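Local coordinates for protein fructose 1-phosphate kinase (Staphylococcus aureus, PDB 2JG5) that probably transfers a phosphate from ATP to fructose 1-phosphate or tagatose 6-phosphate, as a sugar kinase of the PfkB family, at residues I40-S43 against R44-T48; K65-I68 against D69-N73; E114-L117 against Q118-N122. One frame throughout, in Å; residues are numbered along the deposited sequence.

In the fold
All three contacts are local, each on a single helix of the ribokinase-like fold. In chain order they lie on helices 38-48, 61-73 and 110-120, contact 3 reaching the C-terminal end region of its helix. The centres of contacts 1 and 2 are about 14 Å apart, and their helices touch where I40 packs on I67 and L71 and R44 on T70. The centre of contact 3 is about 22 Å from each of the other two. Helix 61-73 packs on F80 of strand 77-82, whereas helix 110-120 packs on the next residue, I81, so the parallel sheet is covered by them on opposite faces. Together they illustrate a layered kinase core, helices on both sides of its sheet.

Contact 1: I40-S43 against R44-T48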
# COMPACT_ATOMS: atom_id res chain seq x y z
N ILE A 40 9.05 -16.19 -4.41
CA ILE A 40 7.85 -16.38 -3.59
C ILE A 40 6.81 -17.24 -4.32
O ILE A 40 6.23 -18.17 -3.74
CB ILE A 40 7.26 -15.04 -3.13
CG1 ILE A 40 8.16 -14.42 -2.07
CG2 ILE A 40 5.83 -15.21 -2.59
CD1 ILE A 40 7.71 -13.01 -1.64
N ASN A 41 6.59 -16.94 -5.60
CA ASN A 41 5.67 -17.70 -6.43
C ASN A 41 6.13 -19.15 -6.56
O ASN A 41 5.31 -20.08 -6.47
CB ASN A 41 5.50 -17.03 -7.80
CG ASN A 41 4.49 -15.86 -7.79
OD1 ASN A 41 3.94 -15.48 -6.74
ND2 ASN A 41 4.24 -15.30 -8.97
N VAL A 42 7.43 -19.36 -6.74
CA VAL A 42 7.97 -20.71 -6.78
C VAL A 42 7.61 -21.44 -5.47
O VAL A 42 7.10 -22.56 -5.49
CB VAL A 42 9.53 -20.75 -7.04
CG1 VAL A 42 10.00 -22.18 -7.21
CG2 VAL A 42 9.89 -19.97 -8.28
N SER A 43 7.85 -20.79 -4.33
CA SER A 43 7.49 -21.37 -3.03
C SER A 43 5.99 -21.70 -2.97
O SER A 43 5.60 -22.74 -2.42
CB SER A 43 7.89 -20.47 -1.86
OG SER A 43 9.29 -20.50 -1.67
N ARG A 44 5.17 -20.81 -3.55
CA ARG A 44 3.72 -20.98 -3.56
C ARG A 44 3.31 -22.22 -4.37
O ARG A 44 2.46 -23.00 -3.93
CB ARG A 44 3.01 -19.75 -4.10
CG ARG A 44 2.90 -18.56 -3.15
CD ARG A 44 1.61 -17.82 -3.45
NE ARG A 44 1.47 -16.53 -2.78
CZ ARG A 44 0.56 -16.26 -1.83
NH1 ARG A 44 -0.29 -17.21 -1.44
NH2 ARG A 44 0.49 -15.05 -1.28
N VAL A 45 3.93 -22.40 -5.54
CA VAL A 45 3.63 -23.57 -6.36
C VAL A 45 4.22 -24.86 -5.76
O VAL A 45 3.55 -25.89 -5.74
CB VAL A 45 4.05 -23.40 -7.84
CG1 VAL A 45 3.59 -24.60 -8.67
CG2 VAL A 45 3.45 -22.12 -8.42
N LEU A 46 5.44 -24.78 -5.23
CA LEU A 46 6.02 -25.94 -4.56
C LEU A 46 5.07 -26.38 -3.46
O LEU A 46 4.80 -27.57 -3.32
CB LEU A 46 7.42 -25.65 -3.99
CG LEU A 46 8.63 -25.54 -4.92
CD1 LEU A 46 9.85 -25.02 -4.16
CD2 LEU A 46 8.97 -26.87 -5.64
N LYS A 47 4.51 -25.41 -2.73
CA LYS A 47 3.55 -25.69 -1.65
C LYS A 47 2.28 -26.40 -2.11
O LYS A 47 1.87 -27.39 -1.50
CB LYS A 47 3.19 -24.41 -0.88
CG LYS A 47 2.39 -24.67 0.39
CD LYS A 47 3.21 -25.51 1.37
CE LYS A 47 2.32 -26.19 2.42
NZ LYS A 47 3.18 -26.81 3.47
N THR A 48 1.67 -25.86 -3.17
CA THR A 48 0.54 -26.49 -3.88
C THR A 48 0.86 -27.95 -4.25
O THR A 48 -0.04 -28.79 -4.33
CB THR A 48 0.19 -25.66 -5.16
OG1 THR A 48 -0.16 -24.32 -4.80
CG2 THR A 48 -0.95 -26.26 -5.92
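Peptide groups are the flat units through which I40, N41, V42 and S43 meet R44, V45, L46 and K47. Four backbone bonds join them in succession: R44 N to I40 O, V45 N to N41 O, L46 N to V42 O and K47 N to S43 O. They are closely alike in length, the third being 2.8 Å from L46 N to V42 O and the fourth 2.9 Å from K47 N to S43 O. One turn on, R44 O accepts two donors from opposite faces of its carbonyl plane, T48 N on one and T48 OG1, at 3.1 Å, on the other, so the threonine hydroxyl folds back onto its own helix.

Side chains add a thin apolar layer to this backbone scaffold. V42 and L46 run side by side in the same direction, V42 CG1 coming within 4.2 Å of L46 CD1; chi1 of V42 (-174°) sets CG1 opposite the backbone N. Both residues are buried, facing A253 and A257 of helix 247-260. On another flank R44 CG passes 3.4 Å from I40 O, before the arginine chain bends and heads for F34, A35 and T70. The polar ends have partners elsewhere: S43 OG bonds to the hydroxyls of T4 and S53, and N41 ND2 to D249 OD2.

The regular i to i+4 bonding is that of an alpha-helix in a ribokinase-like core. The GGKGIN sequence characteristic of PfkB sugar kinases runs into its first turn, and the N41-D249 bond ties it to the family's second hallmark, the GSGD motif at the beginning of helix 247-260.

Contact 2: K65-I68 against D69-N73; sequences KFII and DTLNN
I68, D69 and T70, three consecutive residues, carry most of this contact; their backbone bonding is alike, but their side chains reach along the helix in different ways. T70 turns back on F66: its hydroxyl donates to F66 O, with T70 OG1 2.8 Å from F66 O and well above the carbonyl plane. The amide N of T70 bonds to the same oxygen from the other face, so F66 O is gripped by two donors. With chi1 at -70°, OG1 sits beside the backbone N, which is what allows it to fold onto the preceding turn. T70 OG1 also lies over one face of the F66 ring, 3.4 Å from both F66 CE2 and F66 CZ and displaced toward the rim. Since its proton is directed at the carbonyl, this is packing against the ring. The ring also meets F62 of the second subunit, their planes at about 65°.

I68 lies beside N72, both pointing the same way, and I68 CG2 touches N72 ND2 at 3.5 Å. The pair is linked through the backbone, N72 N bonding to I68 O at 2.8 Å. D69 is held to K65 by a like bond of 2.8 Å from D69 N to K65 O. Its carboxylate stays near that carbonyl, with D69 OD1 3.3 Å from K65 O, two acceptors that cannot bond directly.

On the buried side I67 and L71 pack on F80. This is the helix of a beta-alpha-beta crossover, strand 58-59, helix 61-73, strand 77-82, at the edge of the parallel sheet of the ribokinase-like fold.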
# COMPACT_ATOMS: atom_id res chain seq x y z
N LYS A 65 6.52 -7.49 7.02
CA LYS A 65 5.73 -8.32 7.91
C LYS A 65 4.56 -8.99 7.19
O LYS A 65 4.31 -10.18 7.38
CB LYS A 65 5.20 -7.48 9.09
CG LYS A 65 6.28 -6.73 9.90
CD LYS A 65 7.15 -7.68 10.73
CE LYS A 65 7.94 -6.93 11.81
NZ LYS A 65 8.21 -7.81 13.01
N PHE A 66 3.85 -8.23 6.36
CA PHE A 66 2.72 -8.77 5.60
C PHE A 66 3.10 -10.01 4.79
O PHE A 66 2.35 -11.00 4.76
CB PHE A 66 2.14 -7.71 4.65
CG PHE A 66 1.09 -8.24 3.71
CD1 PHE A 66 -0.25 -8.27 4.08
CD2 PHE A 66 1.45 -8.73 2.45
CE1 PHE A 66 -1.22 -8.77 3.21
CE2 PHE A 66 0.48 -9.23 1.58
CZ PHE A 66 -0.86 -9.25 1.96
N ILE A 67 4.25 -9.94 4.13
CA ILE A 67 4.77 -11.04 3.34
C ILE A 67 5.09 -12.26 4.22
O ILE A 67 4.77 -13.41 3.85
CB ILE A 67 5.99 -10.61 2.52
CG1 ILE A 67 5.54 -9.62 1.44
CG2 ILE A 67 6.69 -11.82 1.91
CD1 ILE A 67 6.62 -9.25 0.44
N ILE A 68 5.70 -12.02 5.38
CA ILE A 68 5.99 -13.10 6.30
C ILE A 68 4.70 -13.74 6.83
O ILE A 68 4.55 -14.98 6.79
CB ILE A 68 6.92 -12.66 7.44
CG1 ILE A 68 8.15 -11.92 6.88
CG2 ILE A 68 7.36 -13.86 8.27
CD1 ILE A 68 8.99 -11.18 7.93
N ASP A 69 3.75 -12.92 7.28
CA ASP A 69 2.47 -13.44 7.79
C ASP A 69 1.66 -14.16 6.72
O ASP A 69 1.05 -15.20 6.99
CB ASP A 69 1.64 -12.33 8.45
CG ASP A 69 2.29 -11.77 9.71
OD1 ASP A 69 3.48 -12.08 9.97
OD2 ASP A 69 1.63 -11.02 10.45
N THR A 70 1.66 -13.61 5.50
CA THR A 70 1.00 -14.23 4.35
C THR A 70 1.59 -15.60 4.05
O THR A 70 0.85 -16.58 3.90
CB THR A 70 1.05 -13.31 3.10
OG1 THR A 70 0.20 -12.18 3.32
CG2 THR A 70 0.58 -14.03 1.85
N LEU A 71 2.92 -15.67 3.98
CA LEU A 71 3.59 -16.96 3.81
C LEU A 71 3.30 -17.92 4.96
O LEU A 71 2.99 -19.09 4.73
CB LEU A 71 5.11 -16.80 3.60
CG LEU A 71 5.55 -16.18 2.26
CD1 LEU A 71 7.07 -16.14 2.17
CD2 LEU A 71 4.94 -16.93 1.05
N ASN A 72 3.38 -17.42 6.19
CA ASN A 72 3.10 -18.24 7.37
C ASN A 72 1.69 -18.83 7.36
O ASN A 72 1.51 -20.01 7.65
CB ASN A 72 3.33 -17.45 8.66
CG ASN A 72 4.81 -17.17 8.94
OD1 ASN A 72 5.71 -17.90 8.48
ND2 ASN A 72 5.08 -16.11 9.70
N ASN A 73 0.71 -18.01 7.01
CA ASN A 73 -0.68 -18.48 6.92
C ASN A 73 -0.83 -19.56 5.87
O ASN A 73 -1.73 -20.40 5.96
CB ASN A 73 -1.64 -17.33 6.60
CG ASN A 73 -1.70 -16.29 7.71
OD1 ASN A 73 -1.20 -16.49 8.82
ND2 ASN A 73 -2.33 -15.16 7.41

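Contact 3: E114-L117 against Q118-N122; sequences EQLL and QQIKN
The backbone from E114 to I120 is helical but less regular than a model alpha-helix: Q119 N divides its hydrogen between two weak bonds, 3.3 Å to Q115 O and 3.0 Å to L116 O. I120 N also reaches L116 O, so that carbonyl serves two amides, while K121 N to L117 O makes a firmer bond of 2.9 Å. Helix 110-120 belongs to a helical layer on the parallel sheet of the ribokinase-like fold and packs against helix 143-154.

L116 and Q119 meet at about a right angle. The leucine CG is opposite its backbone N (chi1 170°), which swings the branch toward the following turn. L117, one residue on, faces Q146 and I150 of helix 143-154. I120 points back at the preceding turn, with I120 CG1 3.4 Å from L116 O and I120 CD1 4.3 Å from L116 CD1, and its side chain packs on L56 of strand 54-56 and on I150 and T151 of helix 143-154. The polar end of Q119 is taken up by the sheet, NE2 bonding to N79 O, whereas the other branch of its amide stays by the leucine: Q119 OE1 is 3.8 Å from L116 CD1.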
# COMPACT_ATOMS: atom_id res chain seq x y z
N GLU A 114 25.23 -9.22 2.44
CA GLU A 114 26.20 -10.13 3.07
C GLU A 114 25.52 -11.15 3.98
O GLU A 114 25.88 -12.33 3.96
CB GLU A 114 27.26 -9.33 3.84
CG GLU A 114 28.29 -8.69 2.94
CD GLU A 114 28.95 -7.43 3.52
OE1 GLU A 114 29.01 -7.29 4.77
OE2 GLU A 114 29.44 -6.60 2.71
N GLN A 115 24.53 -10.70 4.76
CA GLN A 115 23.68 -11.59 5.56
C GLN A 115 22.99 -12.68 4.73
O GLN A 115 22.88 -13.82 5.18
CB GLN A 115 22.59 -10.79 6.28
CG GLN A 115 23.05 -9.96 7.46
CD GLN A 115 21.90 -9.21 8.11
OE1 GLN A 115 20.88 -9.80 8.47
NE2 GLN A 115 22.07 -7.90 8.27
N LEU A 116 22.52 -12.33 3.53
CA LEU A 116 21.89 -13.29 2.62
C LEU A 116 22.88 -14.35 2.17
O LEU A 116 22.57 -15.54 2.21
CB LEU A 116 21.29 -12.59 1.39
CG LEU A 116 20.83 -13.50 0.25
CD1 LEU A 116 19.77 -14.49 0.76
CD2 LEU A 116 20.29 -12.70 -0.93
N LEU A 117 24.06 -13.91 1.74
CA LEU A 117 25.15 -14.81 1.37
C LEU A 117 25.57 -15.74 2.51
O LEU A 117 25.95 -16.88 2.26
CB LEU A 117 26.38 -14.00 0.93
CG LEU A 117 26.29 -13.09 -0.29
CD1 LEU A 117 27.67 -12.49 -0.57
CD2 LEU A 117 25.73 -13.84 -1.52
N GLN A 118 25.51 -15.24 3.74
CA GLN A 118 25.86 -16.05 4.91
C GLN A 118 24.88 -17.21 5.06
O GLN A 118 25.27 -18.29 5.52
CB GLN A 118 25.92 -15.21 6.20
CG GLN A 118 26.29 -16.01 7.48
CD GLN A 118 27.74 -16.46 7.52
OE1 GLN A 118 28.61 -15.87 6.89
NE2 GLN A 118 28.01 -17.52 8.29
N GLN A 119 23.63 -17.00 4.66
CA GLN A 119 22.62 -18.05 4.66
C GLN A 119 22.90 -19.09 3.59
O GLN A 119 22.68 -20.28 3.82
CB GLN A 119 21.23 -17.48 4.45
CG GLN A 119 20.74 -16.62 5.59
CD GLN A 119 19.34 -16.13 5.36
OE1 GLN A 119 18.96 -15.82 4.23
NE2 GLN A 119 18.56 -16.04 6.43
N ILE A 120 23.36 -18.64 2.43
CA ILE A 120 23.68 -19.56 1.34
C ILE A 120 24.92 -20.37 1.70
O ILE A 120 25.05 -21.52 1.29
CB ILE A 120 23.89 -18.82 -0.01
CG1 ILE A 120 22.76 -17.80 -0.27
CG2 ILE A 120 24.07 -19.82 -1.17
CD1 ILE A 120 21.34 -18.38 -0.38
N LYS A 121 25.82 -19.75 2.47
CA LYS A 121 26.99 -20.44 3.01
C LYS A 121 26.66 -21.63 3.92
O LYS A 121 27.50 -22.52 4.10
CB LYS A 121 27.92 -19.46 3.73
CG LYS A 121 28.84 -18.68 2.79
CD LYS A 121 29.50 -17.48 3.45
CE LYS A 121 30.20 -16.63 2.39
NZ LYS A 121 30.69 -15.31 2.91
N ASN A 122 25.45 -21.65 4.48
CA ASN A 122 25.07 -22.71 5.41
C ASN A 122 24.30 -23.86 4.77
O ASN A 122 23.82 -24.75 5.47
CB ASN A 122 24.31 -22.15 6.60
CG ASN A 122 25.20 -21.29 7.50
OD1 ASN A 122 26.28 -21.71 7.91
ND2 ASN A 122 24.74 -20.08 7.81